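Local coordinates for T-lymphoma invasion and metastasis-inducing protein 1 (Homo sapiens, PDB 4K2P), which activates the GTPase Rac as a guanine nucleotide exchange factor, this PH and coiled-coil region probably binding phosphoinositides and partner proteins, at residues 50-55 and 64-69. The protein carries 5 engineered substitutions. Numbering follows the deposited sequence.
Sequences FYESDG and IPKHAV
Phe50 and His67 form an antiparallel hydrogen-bonded pair in the curled sheet of the PH domain, where strand 47-51 pairs with strand 67-70, the two joined by a long loop. Phe50 N donates to His67 O at 3.0 Å. The return bond comes from the residue before the histidine: Lys66 N reaches Phe50 O at 2.8 Å, with a more bent N-H...O angle of 139°.

Phe50 and His67 extend from the same face of the sheet. With chi1 at 47°, His67 CG sits between the backbone N and the carbonyl carbon, and Phe50 CB lies over the imidazole face, offset toward its rim, in a CH-pi contact. The two planes are only 19° from parallel but offset, leaving little ring-on-ring stacking. Phe50 is buried, as suits a large apolar ring: its CE1 meets Val69 CG2 at 3.5 Å, and its side chain also touches Val41 of the adjoining strand 37-44 and Phe101 of strand 98-102, farther round the curled sheet. His67, exposed itself, also meets Tyr39 edge-to-face; its flat polar ring tolerates solvent while offering a face to Phe50 CB.

Tyr51 points to the other face and lies alongside Pro65, whose CB sits over the phenol ring, 4.3 Å from its centroid; the rigid pyrrolidine offers a compact apolar surface to the aromatic ring.

Past the paired strands, Glu52 and Lys66 cross at about a right angle. Lysine suits this exposed edge because its long aliphatic chain, bent at chi2 and chi4, packs on the glutamate, Lys66 CG lying 3.8 Å from Glu52 CG, while Lys66 NZ makes a long salt bridge of 4.0 Å to Glu52 OE1. A water ties the diverging chains together, accepting from Glu52 N and Lys66 NZ while donating to Ile64 O, the last of these at 2.8 Å.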
ATOM      1  N   PHE A  50       3.441  -5.428  18.326  1.00 28.74           N
ATOM      2  CA  PHE A  50       4.171  -4.345  18.970  1.00 27.30           C
ATOM      3  C   PHE A  50       4.247  -4.603  20.459  1.00 26.88           C
ATOM      4  O   PHE A  50       3.220  -4.742  21.115  1.00 29.61           O
ATOM      5  CB  PHE A  50       3.487  -3.005  18.691  1.00 28.01           C
ATOM      6  CG  PHE A  50       3.454  -2.633  17.237  1.00 29.22           C
ATOM      7  CD1 PHE A  50       2.645  -3.310  16.354  1.00 32.62           C
ATOM      8  CD2 PHE A  50       4.222  -1.592  16.761  1.00 30.39           C
ATOM      9  CE1 PHE A  50       2.617  -2.965  15.017  1.00 34.81           C
ATOM     10  CE2 PHE A  50       4.195  -1.244  15.423  1.00 32.43           C
ATOM     11  CZ  PHE A  50       3.391  -1.930  14.555  1.00 33.87           C
ATOM     12  N   TYR A  51       5.472  -4.676  20.979  1.00 26.47           N
ATOM     13  CA  TYR A  51       5.735  -4.980  22.385  1.00 26.88           C
ATOM     14  C   TYR A  51       6.423  -3.792  23.058  1.00 26.95           C
ATOM     15  O   TYR A  51       7.262  -3.134  22.440  1.00 26.56           O
ATOM     16  CB  TYR A  51       6.640  -6.206  22.529  1.00 28.88           C
ATOM     17  CG  TYR A  51       6.128  -7.513  21.946  1.00 29.24           C
ATOM     18  CD1 TYR A  51       6.313  -7.821  20.602  1.00 28.34           C
ATOM     19  CD2 TYR A  51       5.518  -8.465  22.755  1.00 30.93           C
ATOM     20  CE1 TYR A  51       5.868  -9.026  20.076  1.00 29.53           C
ATOM     21  CE2 TYR A  51       5.077  -9.666  22.238  1.00 31.11           C
ATOM     22  CZ  TYR A  51       5.258  -9.943  20.904  1.00 32.55           C
ATOM     23  OH  TYR A  51       4.816 -11.140  20.392  1.00 37.87           O
ATOM     24  N   GLU A  52       6.064  -3.503  24.305  1.00 34.18           N
ATOM     25  CA  GLU A  52       6.804  -2.535  25.112  1.00 37.16           C
ATOM     26  C   GLU A  52       7.761  -3.232  26.060  1.00 35.29           C
ATOM     27  O   GLU A  52       7.443  -4.283  26.622  1.00 37.04           O
ATOM     28  CB  GLU A  52       5.853  -1.645  25.914  1.00 46.10           C
ATOM     29  CG  GLU A  52       5.067  -0.654  25.065  1.00 52.13           C
ATOM     30  CD  GLU A  52       4.184   0.266  25.897  1.00 60.13           C
ATOM     31  OE1 GLU A  52       4.156   0.120  27.141  1.00 62.39           O
ATOM     32  OE2 GLU A  52       3.517   1.138  25.302  1.00 63.66           O
ATOM     33  N   SER A  53       8.932  -2.635  26.243  1.00 33.42           N
ATOM     34  CA  SER A  53       9.898  -3.121  27.224  1.00 35.79           C
ATOM     35  C   SER A  53       9.478  -2.761  28.643  1.00 38.95           C
ATOM     36  O   SER A  53       9.010  -1.650  28.881  1.00 40.37           O
ATOM     37  CB  SER A  53      11.282  -2.544  26.928  1.00 35.70           C
ATOM     38  OG  SER A  53      12.240  -3.054  27.827  1.00 36.73           O
ATOM     39  N   ASP A  54       9.641  -3.695  29.580  1.00 40.18           N
ATOM     40  CA  ASP A  54       9.408  -3.409  30.997  1.00 44.36           C
ATOM     41  C   ASP A  54      10.699  -2.929  31.672  1.00 47.39           C
ATOM     42  O   ASP A  54      10.741  -2.727  32.888  1.00 50.67           O
ATOM     43  CB  ASP A  54       8.843  -4.641  31.718  1.00 46.08           C
ATOM     44  CG  ASP A  54       9.845  -5.774  31.833  1.00 47.95           C
ATOM     45  OD1 ASP A  54      10.926  -5.692  31.220  1.00 48.93           O
ATOM     46  OD2 ASP A  54       9.542  -6.762  32.531  1.00 48.82           O
ATOM     47  N   GLY A  55      11.750  -2.763  30.872  1.00 46.21           N
ATOM     48  CA  GLY A  55      13.000  -2.182  31.338  1.00 48.70           C
ATOM     49  C   GLY A  55      13.937  -3.102  32.105  1.00 51.08           C
ATOM     50  O   GLY A  55      14.950  -2.643  32.638  1.00 55.40           O
ATOM     51  N   ILE A  64       3.419 -10.466  25.996  1.00 44.85           N
ATOM     52  CA  ILE A  64       2.104 -10.100  25.484  1.00 45.27           C
ATOM     53  C   ILE A  64       2.182  -8.776  24.720  1.00 40.49           C
ATOM     54  O   ILE A  64       2.548  -7.758  25.298  1.00 38.63           O
ATOM     55  CB  ILE A  64       1.088  -9.977  26.642  1.00 50.54           C
ATOM     56  CG1 ILE A  64       1.022 -11.287  27.447  1.00 55.74           C
ATOM     57  CG2 ILE A  64      -0.293  -9.591  26.129  1.00 52.09           C
ATOM     58  CD1 ILE A  64       0.590 -12.510  26.643  1.00 56.61           C
ATOM     59  N   PRO A  65       1.821  -8.778  23.425  1.00 40.34           N
ATOM     60  CA  PRO A  65       1.861  -7.528  22.654  1.00 38.22           C
ATOM     61  C   PRO A  65       0.862  -6.475  23.142  1.00 39.67           C
ATOM     62  O   PRO A  65      -0.216  -6.825  23.607  1.00 41.91           O
ATOM     63  CB  PRO A  65       1.507  -7.981  21.232  1.00 38.24           C
ATOM     64  CG  PRO A  65       0.763  -9.237  21.393  1.00 41.97           C
ATOM     65  CD  PRO A  65       1.290  -9.901  22.628  1.00 43.22           C
ATOM     66  N   LYS A  66       1.223  -5.198  23.045  1.00 40.67           N
ATOM     67  CA  LYS A  66       0.286  -4.117  23.325  1.00 46.45           C
ATOM     68  C   LYS A  66      -0.794  -4.051  22.262  1.00 49.22           C
ATOM     69  O   LYS A  66      -1.970  -3.884  22.571  1.00 54.70           O
ATOM     70  CB  LYS A  66       1.019  -2.779  23.421  1.00 48.62           C
ATOM     71  CG  LYS A  66       1.908  -2.646  24.653  1.00 55.21           C
ATOM     72  CD  LYS A  66       1.078  -2.664  25.932  1.00 64.04           C
ATOM     73  CE  LYS A  66       1.935  -2.501  27.181  1.00 69.30           C
ATOM     74  NZ  LYS A  66       2.863  -3.647  27.394  1.00 70.54           N
ATOM     75  N   HIS A  67      -0.389  -4.157  21.005  1.00 46.89           N
ATOM     76  CA  HIS A  67      -1.344  -4.215  19.906  1.00 47.32           C
ATOM     77  C   HIS A  67      -0.723  -4.869  18.675  1.00 41.88           C
ATOM     78  O   HIS A  67       0.454  -5.222  18.672  1.00 38.71           O
ATOM     79  CB  HIS A  67      -1.877  -2.821  19.586  1.00 50.41           C
ATOM     80  CG  HIS A  67      -0.811  -1.779  19.483  1.00 51.18           C
ATOM     81  ND1 HIS A  67      -0.339  -1.096  20.583  1.00 53.02           N
ATOM     82  CD2 HIS A  67      -0.129  -1.300  18.418  1.00 50.18           C
ATOM     83  CE1 HIS A  67       0.590  -0.240  20.200  1.00 52.62           C
ATOM     84  NE2 HIS A  67       0.739  -0.345  18.891  1.00 50.98           N
ATOM     85  N   ALA A  68      -1.532  -5.033  17.638  1.00 40.78           N
ATOM     86  CA  ALA A  68      -1.112  -5.716  16.423  1.00 36.86           C
ATOM     87  C   ALA A  68      -1.701  -5.037  15.193  1.00 35.85           C
ATOM     88  O   ALA A  68      -2.826  -4.547  15.228  1.00 37.55           O
ATOM     89  CB  ALA A  68      -1.528  -7.176  16.476  1.00 37.06           C
ATOM     90  N   VAL A  69      -0.925  -5.001  14.118  1.00 32.70           N
ATOM     91  CA  VAL A  69      -1.359  -4.426  12.856  1.00 31.81           C
ATOM     92  C   VAL A  69      -1.320  -5.510  11.797  1.00 29.42           C
ATOM     93  O   VAL A  69      -0.280  -6.104  11.540  1.00 26.34           O
ATOM     94  CB  VAL A  69      -0.470  -3.238  12.423  1.00 32.90           C
ATOM     95  CG1 VAL A  69      -0.954  -2.661  11.101  1.00 32.87           C
ATOM     96  CG2 VAL A  69      -0.459  -2.154  13.502  1.00 34.24           C
TER
HETATM   97  O   HOH W   1       4.346  -5.611  25.385  1.00 41.17           O